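Long-range contacts in spectinomycin phosphotransferase (Legionella pneumophila serogroup 1, PDB 3I0O), which probably transfers a phosphate group from a nucleotide to the antibiotic spectinomycin, using a nucleotide site that binds magnesium: residues 79-84 with 99-104; 119-124 with 224-229; 168-173 with 305-310. All coordinates share one frame; numbering follows the deposited sequence.

In the fold
Contact 1 is the first to close along the chain. It joins the loop after helix 59-71 to strand 96-101, across a short loop of the chain that holds strand 90-91. Contact 2 opens next, on helix 115-130, and closes on strand 226-228. Contact 3 opens inside that span, on helix 169-180, and closes on helix 306-315, so contacts 2 and 3 cross. Contact 1 belongs to the lobe with the five-stranded sheet. Contact 2 lies just beyond the adenine-binding linker, where Ile103 CG2 packs 3.5 Å from Tyr227 CE2. Contact 3 joins two helices on the opposite side of the chain's centre from contact 2; the centres of the two contacts are about 36 Å apart.

Contact 1: residues 79-84 with 99-104; sequences FPIHTL and AYPFIH. With ADP (adenosine-5'-diphosphate), chain B.
Ile81 and Ala99 are joined by both direct and water-mediated hydrogen bonds. Ile81 N donates to Ala99 O at 2.9 Å, in a nearly straight bond of 165°. Pro80 CA adds a CA-H...O contact to the same Ala99 O at 3.3 Å. A water completes the pair: it donates to Ile81 O and accepts from Ala99 N, two atoms too far apart to bond directly. The two segments meet at a steep angle, so the backbone pairing is limited to this one residue pair at the end of strand 96-101.

That strand belongs to the five-stranded sheet of a kinase-like N-terminal lobe. The chain leaving it forms the adenine-binding linker, which corresponds to the hinge of protein kinases. Pro101 O accepts from ADP N6 at 3.2 Å. Ile103 N donates to ADP N1 at 2.9 Å, almost linearly at 176°. Phe102 turns its ring so that ADP C2 lies over the centre of one face, 3.6 Å above the plane.

Apolar contacts fill the rest. The Pro80 ring runs alongside the Tyr100 side chain, both directed alike. Pro80 CG meets Tyr100 CE2 at 3.6 Å, oblique to the ring. Ile81 sets CG1 beside its backbone N (chi1 -70°), which carries CD1 across the strand backbone. There CD1 packs tightly against Tyr100 C at 3.3 Å and also reaches Pro101 CD. The beta carbons of Ile81 and Ala99 also pack together. Phe79 takes part through its backbone, as its O lies beside Pro101 CD. Beyond the two segments, Ile81 and Ala99 both touch Tyr19 of helix 8-19, and Tyr100 packs near Phe50 and Lys52 of the ADP site.

Contact 2: residues 119-124 with 224-229; sequences KQLGKV and ESIYII
Leu121 and Ile226 stand level where helix 119-124 passes strand 226-228, with CA atoms 8.1 Å apart. The N-to-C directions of the two differ by 36°, and their axes come within 10.0 Å. The backbones are nearest at Gln120 and Glu224, whose CA atoms are 7.1 Å apart. Glu224 has a positive phi of 70° and lies in the turn of a beta hairpin, just before the strand.

Gln120 makes the polar link. Its CG is anti to the backbone N (chi1 -166°), and the chain stays extended beyond CG, so the amide reaches the turn. NE2 donates to Glu224 O at 3.0 Å. The donor stands above the carbonyl plane, and the bond is bent. NE2 also bonds to Glu76 OE2, so two acceptors hold the amide nitrogen. Gln120 passes nearly perpendicular to the Glu224 side chain. Ile226 CG1 packs 3.8 Å from Gln120 NE2.

The apolar part is a row of branched side chains. Ile226 CD1 lies near Leu121 CB at 4.3 Å. Ile228 CD1 touches two helix residues. It meets Leu121 CD1 at 4.0 Å and Val124 CG1 at 4.1 Å. Val124 and Ile228 approach tip to tip.

The strand pairs with strand 218-220 to form the hairpin that leads to Asp230. Asp230 and Asn217, at the hairpin's two outer ends, bind magnesium, and Asp230 probably corresponds to the aspartate of the kinase DFG motif. Tyr227 points away from the helix and packs on Leu219. Ile228 also touches Ile128, one turn after Val124 on helix 115-130, and its backbone bonds to Glu76 in the loop after helix 59-71.

Contact 3: residues 168-173 with 305-310; sequences DKLTAA and SRLESF
Arg306 NH2 donates to Asp168 OD1 at 2.8 Å in a salt bridge. It meets OD1 on the syn side, and OD1 lies at the edge of the guanidinium, near its plane. A second bond, from Arg306 NH1 to Asp168 OD2, is weak at 3.5 Å. Asp168 is the N-cap of helix 169-180: its OD1 also accepts from Thr171 N at 3.2 Å and from Thr171 OG1 at 3.1 Å. Three donors therefore grip one oxygen. The helix start and the arginine would both be expected to stabilise its negative charge.

The two helices run nearly parallel, 18° apart, in the helical lobe. The Leu170 side chain lies between them. Its CD1 sits over the centre of one face of the Arg306 guanidinium, while the bend at chi3 (79°) brings that group back toward the capped helix start. Leu296 of helix 274-298 touches both Leu170 and Phe310. Leu170 CD2 packs on Phe310 CD2 at 3.8 Å. At the far end, Phe310 CZ reaches the backbone of Ala173, 3.7 Å from its O.

Contact 1: residues 79-84 with 99-104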
loop_
_atom_site.group_PDB
_atom_site.type_symbol
_atom_site.label_atom_id
_atom_site.label_comp_id
_atom_site.label_asym_id
_atom_site.label_seq_id
_atom_site.Cartn_x
_atom_site.Cartn_y
_atom_site.Cartn_z
ATOM N N PHE A 79 11.283 12.030 -4.719
ATOM C CA PHE A 79 12.676 11.589 -4.707
ATOM C C PHE A 79 13.356 11.940 -3.383
ATOM O O PHE A 79 13.294 13.076 -2.917
ATOM C CB PHE A 79 13.458 12.208 -5.875
ATOM C CG PHE A 79 14.716 11.449 -6.226
ATOM C CD1 PHE A 79 14.639 10.219 -6.880
ATOM C CD2 PHE A 79 15.973 11.948 -5.881
ATOM C CE1 PHE A 79 15.792 9.493 -7.188
ATOM C CE2 PHE A 79 17.140 11.225 -6.184
ATOM C CZ PHE A 79 17.046 9.992 -6.841
ATOM N N PRO A 80 14.028 10.961 -2.768
ATOM C CA PRO A 80 14.721 11.165 -1.493
ATOM C C PRO A 80 15.809 12.236 -1.572
ATOM O O PRO A 80 16.272 12.597 -2.648
ATOM C CB PRO A 80 15.320 9.786 -1.182
ATOM C CG PRO A 80 14.487 8.833 -1.989
ATOM C CD PRO A 80 14.249 9.597 -3.272
ATOM N N ILE A 81 16.208 12.728 -0.412
ATOM C CA ILE A 81 17.252 13.725 -0.308
ATOM C C ILE A 81 18.582 12.995 -0.101
ATOM O O ILE A 81 18.653 12.035 0.664
ATOM C CB ILE A 81 16.946 14.652 0.866
ATOM C CG1 ILE A 81 15.740 15.511 0.492
ATOM C CG2 ILE A 81 18.147 15.516 1.198
ATOM C CD1 ILE A 81 15.008 16.018 1.661
ATOM N N HIS A 82 19.621 13.449 -0.800
ATOM C CA HIS A 82 20.953 12.844 -0.725
ATOM C C HIS A 82 21.718 13.120 0.564
ATOM O O HIS A 82 21.656 14.225 1.113
ATOM C CB HIS A 82 21.842 13.322 -1.885
ATOM C CG HIS A 82 21.373 12.897 -3.240
ATOM N ND1 HIS A 82 20.440 13.608 -3.962
ATOM C CD2 HIS A 82 21.700 11.825 -3.998
ATOM C CE1 HIS A 82 20.212 12.991 -5.108
ATOM N NE2 HIS A 82 20.965 11.906 -5.154
ATOM N N THR A 83 22.450 12.112 1.034
ATOM C CA THR A 83 23.282 12.267 2.219
ATOM C C THR A 83 24.567 12.930 1.706
ATOM O O THR A 83 24.768 13.057 0.493
ATOM C CB THR A 83 23.654 10.907 2.863
ATOM O OG1 THR A 83 24.425 10.137 1.937
ATOM C CG2 THR A 83 22.406 10.119 3.246
ATOM N N LEU A 84 25.433 13.350 2.618
ATOM C CA LEU A 84 26.679 13.990 2.225
ATOM C C LEU A 84 27.543 13.031 1.415
ATOM O O LEU A 84 28.486 13.446 0.749
ATOM C CB LEU A 84 27.437 14.476 3.464
ATOM C CG LEU A 84 26.748 15.619 4.216
ATOM C CD1 LEU A 84 27.512 15.946 5.496
ATOM C CD2 LEU A 84 26.665 16.837 3.310
ATOM N N ALA A 99 15.328 10.606 4.098
ATOM C CA ALA A 99 14.692 11.904 4.132
ATOM C C ALA A 99 14.076 12.247 2.777
ATOM O O ALA A 99 14.551 11.812 1.732
ATOM C CB ALA A 99 15.712 12.947 4.526
ATOM N N TYR A 100 13.000 13.015 2.802
ATOM C CA TYR A 100 12.342 13.442 1.582
ATOM C C TYR A 100 11.882 14.853 1.837
ATOM O O TYR A 100 11.830 15.291 2.971
ATOM C CB TYR A 100 11.071 12.635 1.286
ATOM C CG TYR A 100 11.225 11.150 1.114
ATOM C CD1 TYR A 100 11.258 10.297 2.218
ATOM C CD2 TYR A 100 11.285 10.584 -0.160
ATOM C CE1 TYR A 100 11.340 8.923 2.056
ATOM C CE2 TYR A 100 11.367 9.203 -0.330
ATOM C CZ TYR A 100 11.392 8.378 0.778
ATOM O OH TYR A 100 11.461 7.012 0.610
ATOM N N PRO A 101 11.584 15.603 0.776
ATOM C CA PRO A 101 11.107 16.952 1.080
ATOM C C PRO A 101 9.697 16.706 1.641
ATOM O O PRO A 101 9.103 15.653 1.385
ATOM C CB PRO A 101 11.081 17.625 -0.286
ATOM C CG PRO A 101 10.862 16.475 -1.240
ATOM C CD PRO A 101 11.745 15.394 -0.673
ATOM N N PHE A 102 9.156 17.647 2.404
ATOM C CA PHE A 102 7.829 17.460 2.960
ATOM C C PHE A 102 6.783 17.961 1.981
ATOM O O PHE A 102 6.884 19.083 1.480
ATOM C CB PHE A 102 7.691 18.215 4.282
ATOM C CG PHE A 102 6.518 17.772 5.113
ATOM C CD1 PHE A 102 6.683 16.836 6.120
ATOM C CD2 PHE A 102 5.244 18.287 4.879
ATOM C CE1 PHE A 102 5.593 16.412 6.895
ATOM C CE2 PHE A 102 4.150 17.872 5.643
ATOM C CZ PHE A 102 4.327 16.932 6.656
ATOM N N ILE A 103 5.786 17.119 1.709
ATOM C CA ILE A 103 4.683 17.446 0.799
ATOM C C ILE A 103 3.409 17.593 1.656
ATOM O O ILE A 103 2.990 16.649 2.323
ATOM C CB ILE A 103 4.481 16.310 -0.247
ATOM C CG1 ILE A 103 5.775 16.073 -1.029
ATOM C CG2 ILE A 103 3.324 16.652 -1.191
ATOM C CD1 ILE A 103 6.188 17.222 -1.908
ATOM N N HIS A 104 2.795 18.768 1.632
ATOM C CA HIS A 104 1.598 19.023 2.440
ATOM C C HIS A 104 0.262 18.480 1.910
ATOM O O HIS A 104 -0.729 18.433 2.642
ATOM C CB HIS A 104 1.470 20.533 2.699
ATOM C CG HIS A 104 2.500 21.070 3.645
ATOM N ND1 HIS A 104 2.377 20.972 5.015
ATOM C CD2 HIS A 104 3.700 21.657 3.418
ATOM C CE1 HIS A 104 3.456 21.473 5.591
ATOM N NE2 HIS A 104 4.275 21.894 4.644
HETATM P PB ADP B . 3.100 3.501 5.172
HETATM O O1B ADP B . 3.546 2.405 4.282
HETATM O O2B ADP B . 3.398 3.432 6.621
HETATM O O3B ADP B . 1.502 3.685 4.991
HETATM P PA ADP B . 3.239 5.674 3.275
HETATM O O1A ADP B . 4.426 5.833 2.409
HETATM O O2A ADP B . 2.021 5.047 2.717
HETATM O O3A ADP B . 3.711 4.892 4.618
HETATM O "O5'" ADP B . 2.835 7.124 3.864
HETATM C "C5'" ADP B . 1.772 7.257 4.833
HETATM C "C4'" ADP B . 1.379 8.728 5.036
HETATM O "O4'" ADP B . 2.523 9.531 5.372
HETATM C "C3'" ADP B . 0.795 9.419 3.792
HETATM O "O3'" ADP B . -0.638 9.331 3.822
HETATM C "C2'" ADP B . 1.213 10.879 4.026
HETATM O "O2'" ADP B . 0.252 11.517 4.892
HETATM C "C1'" ADP B . 2.573 10.827 4.750
HETATM N N9 ADP B . 3.754 11.086 3.862
HETATM C C8 ADP B . 4.482 10.189 3.110
HETATM N N7 ADP B . 5.456 10.724 2.434
HETATM C C5 ADP B . 5.382 12.075 2.750
HETATM C C6 ADP B . 6.155 13.229 2.350
HETATM N N6 ADP B . 7.184 13.154 1.512
HETATM N N1 ADP B . 5.801 14.448 2.864
HETATM C C2 ADP B . 4.758 14.528 3.714
HETATM N N3 ADP B . 3.971 13.531 4.154
HETATM C C4 ADP B . 4.345 12.314 3.625
HETATM O O HOH W 1 17.773 10.087 2.322
#

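Contact 2: residues 119-124 with 224-229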
loop_
_atom_site.group_PDB
_atom_site.type_symbol
_atom_site.label_atom_id
_atom_site.label_comp_id
_atom_site.label_asym_id
_atom_site.label_seq_id
_atom_site.Cartn_x
_atom_site.Cartn_y
_atom_site.Cartn_z
ATOM N N LYS A 119 -6.819 11.574 -15.206
ATOM C CA LYS A 119 -6.192 11.291 -16.491
ATOM C C LYS A 119 -4.687 11.207 -16.291
ATOM O O LYS A 119 -4.010 10.364 -16.877
ATOM C CB LYS A 119 -6.519 12.403 -17.490
ATOM C CG LYS A 119 -6.062 12.130 -18.921
ATOM C CD LYS A 119 -6.571 13.228 -19.863
ATOM C CE LYS A 119 -6.431 12.858 -21.341
ATOM N NZ LYS A 119 -5.022 12.641 -21.756
ATOM N N GLN A 120 -4.174 12.090 -15.446
ATOM C CA GLN A 120 -2.750 12.139 -15.162
ATOM C C GLN A 120 -2.294 10.876 -14.426
ATOM O O GLN A 120 -1.187 10.392 -14.649
ATOM C CB GLN A 120 -2.440 13.372 -14.320
ATOM C CG GLN A 120 -0.978 13.709 -14.241
ATOM C CD GLN A 120 -0.676 14.628 -13.083
ATOM O OE1 GLN A 120 -1.530 15.410 -12.658
ATOM N NE2 GLN A 120 0.546 14.550 -12.568
ATOM N N LEU A 121 -3.140 10.348 -13.546
ATOM C CA LEU A 121 -2.783 9.140 -12.810
ATOM C C LEU A 121 -2.741 7.948 -13.762
ATOM O O LEU A 121 -1.877 7.084 -13.653
ATOM C CB LEU A 121 -3.778 8.867 -11.677
ATOM C CG LEU A 121 -3.427 7.639 -10.828
ATOM C CD1 LEU A 121 -2.097 7.870 -10.153
ATOM C CD2 LEU A 121 -4.499 7.379 -9.787
ATOM N N GLY A 122 -3.676 7.904 -14.700
ATOM C CA GLY A 122 -3.686 6.808 -15.653
ATOM C C GLY A 122 -2.459 6.882 -16.543
ATOM O O GLY A 122 -1.850 5.865 -16.886
ATOM N N LYS A 123 -2.095 8.101 -16.919
ATOM C CA LYS A 123 -0.939 8.302 -17.763
ATOM C C LYS A 123 0.334 7.861 -17.045
ATOM O O LYS A 123 1.192 7.216 -17.640
ATOM C CB LYS A 123 -0.830 9.775 -18.178
ATOM C CG LYS A 123 0.354 10.049 -19.094
ATOM C CD LYS A 123 0.251 11.381 -19.811
ATOM C CE LYS A 123 1.357 11.499 -20.862
ATOM N NZ LYS A 123 1.256 12.745 -21.674
ATOM N N VAL A 124 0.444 8.203 -15.763
ATOM C CA VAL A 124 1.616 7.846 -14.970
ATOM C C VAL A 124 1.695 6.359 -14.639
ATOM O O VAL A 124 2.788 5.805 -14.589
ATOM C CB VAL A 124 1.669 8.645 -13.649
ATOM C CG1 VAL A 124 2.824 8.157 -12.786
ATOM C CG2 VAL A 124 1.833 10.118 -13.949
ATOM N N GLU A 224 -1.993 18.670 -11.026
ATOM C CA GLU A 224 -0.876 18.064 -11.740
ATOM C C GLU A 224 0.241 17.763 -10.751
ATOM O O GLU A 224 1.230 17.113 -11.088
ATOM C CB GLU A 224 -0.364 18.983 -12.857
ATOM C CG GLU A 224 0.748 18.371 -13.700
ATOM C CD GLU A 224 0.448 18.383 -15.199
ATOM O OE1 GLU A 224 0.175 19.474 -15.749
ATOM O OE2 GLU A 224 0.493 17.298 -15.828
ATOM N N SER A 225 0.084 18.238 -9.524
ATOM C CA SER A 225 1.080 17.952 -8.520
ATOM C C SER A 225 0.542 16.859 -7.597
ATOM O O SER A 225 0.256 17.107 -6.428
ATOM C CB SER A 225 1.461 19.214 -7.724
ATOM O OG SER A 225 0.413 19.667 -6.886
ATOM N N ILE A 226 0.372 15.658 -8.151
ATOM C CA ILE A 226 -0.086 14.499 -7.384
ATOM C C ILE A 226 1.148 13.616 -7.246
ATOM O O ILE A 226 2.086 13.744 -8.035
ATOM C CB ILE A 226 -1.210 13.722 -8.108
ATOM C CG1 ILE A 226 -0.666 13.032 -9.355
ATOM C CG2 ILE A 226 -2.330 14.678 -8.486
ATOM C CD1 ILE A 226 -1.719 12.296 -10.151
ATOM N N TYR A 227 1.156 12.731 -6.253
ATOM C CA TYR A 227 2.309 11.874 -6.001
ATOM C C TYR A 227 1.959 10.457 -5.587
ATOM O O TYR A 227 1.105 10.251 -4.728
ATOM C CB TYR A 227 3.160 12.471 -4.886
ATOM C CG TYR A 227 3.539 13.919 -5.072
ATOM C CD1 TYR A 227 4.716 14.273 -5.735
ATOM C CD2 TYR A 227 2.733 14.936 -4.565
ATOM C CE1 TYR A 227 5.084 15.612 -5.883
ATOM C CE2 TYR A 227 3.088 16.269 -4.707
ATOM C CZ TYR A 227 4.262 16.603 -5.364
ATOM O OH TYR A 227 4.611 17.931 -5.508
ATOM N N ILE A 228 2.622 9.474 -6.185
ATOM C CA ILE A 228 2.381 8.096 -5.793
ATOM C C ILE A 228 3.441 7.755 -4.759
ATOM O O ILE A 228 4.629 7.794 -5.049
ATOM C CB ILE A 228 2.517 7.127 -6.957
ATOM C CG1 ILE A 228 1.554 7.525 -8.077
ATOM C CG2 ILE A 228 2.237 5.717 -6.469
ATOM C CD1 ILE A 228 1.553 6.577 -9.259
ATOM N N ILE A 229 3.005 7.433 -3.547
ATOM C CA ILE A 229 3.918 7.106 -2.461
ATOM C C ILE A 229 3.838 5.646 -2.071
ATOM O O ILE A 229 3.182 4.846 -2.746
ATOM C CB ILE A 229 3.599 7.946 -1.218
ATOM C CG1 ILE A 229 2.131 7.731 -0.819
ATOM C CG2 ILE A 229 3.866 9.416 -1.509
ATOM C CD1 ILE A 229 1.739 8.415 0.482
#

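Contact 3: residues 168-173 with 305-310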
loop_
_atom_site.group_PDB
_atom_site.type_symbol
_atom_site.label_atom_id
_atom_site.label_comp_id
_atom_site.label_asym_id
_atom_site.label_seq_id
_atom_site.Cartn_x
_atom_site.Cartn_y
_atom_site.Cartn_z
ATOM N N ASP A 168 -11.706 -11.026 25.597
ATOM C CA ASP A 168 -12.215 -9.786 26.174
ATOM C C ASP A 168 -13.318 -9.286 25.235
ATOM O O ASP A 168 -13.682 -9.985 24.294
ATOM C CB ASP A 168 -11.082 -8.753 26.331
ATOM C CG ASP A 168 -10.555 -8.231 25.000
ATOM O OD1 ASP A 168 -10.591 -8.977 24.000
ATOM O OD2 ASP A 168 -10.083 -7.071 24.964
ATOM N N LYS A 169 -13.859 -8.100 25.483
ATOM C CA LYS A 169 -14.930 -7.568 24.635
ATOM C C LYS A 169 -14.579 -7.506 23.148
ATOM O O LYS A 169 -15.373 -7.907 22.292
ATOM C CB LYS A 169 -15.327 -6.167 25.096
ATOM C CG LYS A 169 -16.570 -6.088 25.956
ATOM C CD LYS A 169 -16.332 -6.568 27.364
ATOM C CE LYS A 169 -17.544 -6.263 28.222
ATOM N NZ LYS A 169 -17.415 -6.835 29.582
ATOM N N LEU A 170 -13.390 -6.990 22.849
ATOM C CA LEU A 170 -12.939 -6.840 21.471
ATOM C C LEU A 170 -12.912 -8.157 20.711
ATOM O O LEU A 170 -13.505 -8.277 19.636
ATOM C CB LEU A 170 -11.547 -6.204 21.431
ATOM C CG LEU A 170 -11.399 -5.000 20.495
ATOM C CD1 LEU A 170 -9.936 -4.631 20.375
ATOM C CD2 LEU A 170 -11.967 -5.325 19.129
ATOM N N THR A 171 -12.220 -9.145 21.268
ATOM C CA THR A 171 -12.111 -10.450 20.632
ATOM C C THR A 171 -13.496 -11.011 20.325
ATOM O O THR A 171 -13.741 -11.536 19.231
ATOM C CB THR A 171 -11.337 -11.438 21.538
ATOM O OG1 THR A 171 -9.994 -10.961 21.728
ATOM C CG2 THR A 171 -11.299 -12.826 20.909
ATOM N N ALA A 172 -14.398 -10.878 21.295
ATOM C CA ALA A 172 -15.767 -11.361 21.170
ATOM C C ALA A 172 -16.522 -10.649 20.060
ATOM O O ALA A 172 -17.187 -11.288 19.251
ATOM C CB ALA A 172 -16.505 -11.177 22.485
ATOM N N ALA A 173 -16.428 -9.325 20.036
ATOM C CA ALA A 173 -17.109 -8.530 19.018
ATOM C C ALA A 173 -16.615 -8.924 17.629
ATOM O O ALA A 173 -17.390 -8.943 16.670
ATOM C CB ALA A 173 -16.876 -7.040 19.270
ATOM N N SER A 305 -2.816 -2.225 18.049
ATOM C CA SER A 305 -3.358 -2.259 16.698
ATOM C C SER A 305 -4.744 -2.911 16.569
ATOM O O SER A 305 -5.478 -2.615 15.629
ATOM C CB SER A 305 -2.359 -2.982 15.775
ATOM O OG SER A 305 -2.041 -4.280 16.261
ATOM N N ARG A 306 -5.092 -3.794 17.503
ATOM C CA ARG A 306 -6.379 -4.491 17.472
ATOM C C ARG A 306 -7.545 -3.560 17.197
ATOM O O ARG A 306 -8.435 -3.880 16.411
ATOM C CB ARG A 306 -6.626 -5.221 18.789
ATOM C CG ARG A 306 -5.672 -6.357 19.038
ATOM C CD ARG A 306 -5.751 -6.812 20.478
ATOM N NE ARG A 306 -6.896 -7.675 20.739
ATOM C CZ ARG A 306 -7.697 -7.548 21.794
ATOM N NH1 ARG A 306 -7.482 -6.586 22.683
ATOM N NH2 ARG A 306 -8.706 -8.391 21.965
ATOM N N LEU A 307 -7.538 -2.405 17.844
ATOM C CA LEU A 307 -8.608 -1.449 17.651
ATOM C C LEU A 307 -8.728 -1.112 16.167
ATOM O O LEU A 307 -9.801 -1.240 15.575
ATOM C CB LEU A 307 -8.328 -0.188 18.455
ATOM C CG LEU A 307 -9.577 0.538 18.943
ATOM C CD1 LEU A 307 -10.322 -0.366 19.916
ATOM C CD2 LEU A 307 -9.181 1.844 19.617
ATOM N N GLU A 308 -7.620 -0.682 15.567
ATOM C CA GLU A 308 -7.606 -0.350 14.145
ATOM C C GLU A 308 -7.937 -1.560 13.272
ATOM O O GLU A 308 -8.775 -1.472 12.378
ATOM C CB GLU A 308 -6.248 0.209 13.730
ATOM C CG GLU A 308 -6.111 1.696 13.932
ATOM C CD GLU A 308 -5.239 2.329 12.868
ATOM O OE1 GLU A 308 -4.047 1.954 12.772
ATOM O OE2 GLU A 308 -5.751 3.197 12.122
ATOM N N SER A 309 -7.274 -2.682 13.528
ATOM C CA SER A 309 -7.536 -3.890 12.765
ATOM C C SER A 309 -9.029 -4.209 12.703
ATOM O O SER A 309 -9.547 -4.537 11.640
ATOM C CB SER A 309 -6.797 -5.075 13.370
ATOM O OG SER A 309 -5.400 -4.909 13.267
ATOM N N PHE A 310 -9.725 -4.115 13.833
ATOM C CA PHE A 310 -11.153 -4.409 13.843
ATOM C C PHE A 310 -11.946 -3.393 13.033
ATOM O O PHE A 310 -12.806 -3.761 12.229
ATOM C CB PHE A 310 -11.697 -4.451 15.272
ATOM C CG PHE A 310 -13.126 -4.909 15.355
ATOM C CD1 PHE A 310 -13.537 -6.062 14.693
ATOM C CD2 PHE A 310 -14.053 -4.213 16.124
ATOM C CE1 PHE A 310 -14.846 -6.516 14.796
ATOM C CE2 PHE A 310 -15.367 -4.661 16.235
ATOM C CZ PHE A 310 -15.765 -5.814 15.572
#